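Local coordinates for protein transcriptional regulator (GntR family) (Enterococcus faecalis, PDB 3DDV) that probably regulates transcription as a GntR-family repressor or activator, its UTRA domain being the part expected to bind a small effector molecule, at residues 54-59 with 125-129. Residue numbers count along the deposited sequence, not the author numbering.
Sequences SIPYSL and LPFEY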
loop_
_atom_site.group_PDB
_atom_site.type_symbol
_atom_site.label_atom_id
_atom_site.label_comp_id
_atom_site.label_asym_id
_atom_site.label_seq_id
_atom_site.Cartn_x
_atom_site.Cartn_y
_atom_site.Cartn_z
ATOM N N SER B 54 -4.670 -32.062 3.611
ATOM C CA SER B 54 -3.631 -33.050 3.770
ATOM C C SER B 54 -3.093 -33.052 5.203
ATOM O O SER B 54 -2.654 -32.042 5.695
ATOM C CB SER B 54 -2.504 -32.816 2.761
ATOM O OG SER B 54 -2.873 -33.256 1.460
ATOM N N ILE B 55 -3.131 -34.208 5.853
ATOM C CA ILE B 55 -2.718 -34.369 7.244
ATOM C C ILE B 55 -1.628 -35.459 7.279
ATOM O O ILE B 55 -1.755 -36.457 6.616
ATOM C CB ILE B 55 -3.919 -34.830 8.092
ATOM C CG1 ILE B 55 -5.039 -33.807 7.974
ATOM C CG2 ILE B 55 -3.520 -35.057 9.549
ATOM C CD1 ILE B 55 -6.374 -34.390 7.895
ATOM N N PRO B 56 -0.545 -35.240 8.028
ATOM C CA PRO B 56 0.472 -36.253 8.174
ATOM C C PRO B 56 -0.193 -37.531 8.618
ATOM O O PRO B 56 -0.993 -37.471 9.550
ATOM C CB PRO B 56 1.351 -35.688 9.280
ATOM C CG PRO B 56 1.222 -34.239 9.124
ATOM C CD PRO B 56 -0.196 -34.003 8.751
ATOM N N TYR B 57 0.075 -38.662 7.956
ATOM C CA TYR B 57 -0.688 -39.859 8.269
ATOM C C TYR B 57 -0.318 -40.364 9.649
ATOM O O TYR B 57 -1.113 -41.007 10.288
ATOM C CB TYR B 57 -0.521 -40.990 7.227
ATOM C CG TYR B 57 -1.482 -42.152 7.438
ATOM C CD1 TYR B 57 -2.815 -41.902 7.643
ATOM C CD2 TYR B 57 -1.063 -43.489 7.432
ATOM C CE1 TYR B 57 -3.734 -42.915 7.851
ATOM C CE2 TYR B 57 -1.999 -44.533 7.638
ATOM C CZ TYR B 57 -3.344 -44.207 7.848
ATOM O OH TYR B 57 -4.373 -45.108 8.066
ATOM N N SER B 58 0.889 -40.087 10.115
ATOM C CA SER B 58 1.292 -40.633 11.394
ATOM C C SER B 58 0.521 -40.018 12.550
ATOM O O SER B 58 0.396 -40.651 13.557
ATOM C CB SER B 58 2.737 -40.368 11.637
ATOM O OG SER B 58 2.822 -39.026 12.031
ATOM N N LEU B 59 0.002 -38.800 12.434
ATOM C CA LEU B 59 -0.789 -38.231 13.540
ATOM C C LEU B 59 -2.197 -38.763 13.602
ATOM O O LEU B 59 -2.961 -38.392 14.519
ATOM C CB LEU B 59 -0.936 -36.696 13.438
ATOM C CG LEU B 59 0.352 -35.884 13.290
ATOM C CD1 LEU B 59 0.061 -34.482 12.701
ATOM C CD2 LEU B 59 1.107 -35.843 14.619
ATOM N N LEU B 125 4.884 -27.993 15.217
ATOM C CA LEU B 125 4.685 -29.081 14.215
ATOM C C LEU B 125 3.430 -28.834 13.360
ATOM O O LEU B 125 2.329 -28.688 13.911
ATOM C CB LEU B 125 4.494 -30.425 14.920
ATOM C CG LEU B 125 4.362 -31.707 14.075
ATOM C CD1 LEU B 125 5.689 -32.065 13.451
ATOM C CD2 LEU B 125 3.759 -32.894 14.926
ATOM N N PRO B 126 3.592 -28.771 12.023
ATOM C CA PRO B 126 2.442 -28.731 11.118
ATOM C C PRO B 126 1.536 -29.937 11.273
ATOM O O PRO B 126 2.019 -31.066 11.417
ATOM C CB PRO B 126 3.075 -28.781 9.736
ATOM C CG PRO B 126 4.517 -28.372 9.927
ATOM C CD PRO B 126 4.886 -28.702 11.320
ATOM N N PHE B 127 0.232 -29.721 11.219
ATOM C CA PHE B 127 -0.651 -30.843 11.200
ATOM C C PHE B 127 -1.715 -30.775 10.119
ATOM O O PHE B 127 -2.544 -31.660 10.026
ATOM C CB PHE B 127 -1.246 -31.052 12.592
ATOM C CG PHE B 127 -2.251 -30.036 12.984
ATOM C CD1 PHE B 127 -3.582 -30.198 12.636
ATOM C CD2 PHE B 127 -1.884 -28.925 13.733
ATOM C CE1 PHE B 127 -4.534 -29.253 13.008
ATOM C CE2 PHE B 127 -2.818 -27.982 14.104
ATOM C CZ PHE B 127 -4.156 -28.129 13.742
ATOM N N GLU B 128 -1.669 -29.784 9.258
ATOM C CA GLU B 128 -2.758 -29.564 8.348
ATOM C C GLU B 128 -2.259 -28.696 7.199
ATOM O O GLU B 128 -1.590 -27.682 7.440
ATOM C CB GLU B 128 -3.816 -28.803 9.112
ATOM C CG GLU B 128 -5.159 -29.165 8.758
ATOM C CD GLU B 128 -6.263 -28.313 9.453
ATOM O OE1 GLU B 128 -6.051 -27.094 9.828
ATOM O OE2 GLU B 128 -7.381 -28.912 9.539
ATOM N N TYR B 129 -2.561 -29.064 5.960
ATOM C CA TYR B 129 -2.370 -28.138 4.845
ATOM C C TYR B 129 -3.670 -28.131 4.083
ATOM O O TYR B 129 -4.064 -29.114 3.503
ATOM C CB TYR B 129 -1.229 -28.617 3.956
ATOM C CG TYR B 129 -1.045 -27.802 2.713
ATOM C CD1 TYR B 129 -1.249 -26.446 2.722
ATOM C CD2 TYR B 129 -0.624 -28.384 1.533
ATOM C CE1 TYR B 129 -1.067 -25.685 1.590
ATOM C CE2 TYR B 129 -0.411 -27.613 0.391
ATOM C CZ TYR B 129 -0.654 -26.263 0.438
ATOM O OH TYR B 129 -0.495 -25.475 -0.674
#
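Two antiparallel strands may pair at one point and part where one ends. Residues 54-56 and 126-129 run at 161° to each other, their axes approaching to 5.0 Å. Ser54 and Tyr129 form a hydrogen-bonded pair: Ser54 N donates to Tyr129 O and Tyr129 N to Ser54 O, each over 3.0 Å. Pro56, with no NH, cannot donate the next bond; Phe127 O instead lies 3.6 Å from both Pro56 CD and Ile55 CG2. Beyond Pro56 the chain turns and Leu59 points back, its CD1 3.7 Å from Phe127 CB and its CD2 4.0 Å from Leu125 CD2. The Phe127 ring stacks on Phe121, while Glu128 turns its carboxylate to Tyr73 and Ser119. Ser54 OG forms a hydrogen bond with Glu22, and the Tyr129 side chain comes within about 3 Å of a bound magnesium ion. The reciprocal bonds of Ser54 and Tyr129 hold these central UTRA strands together; where the pairing ends at Pro56, apolar contacts through Leu59 continue the join.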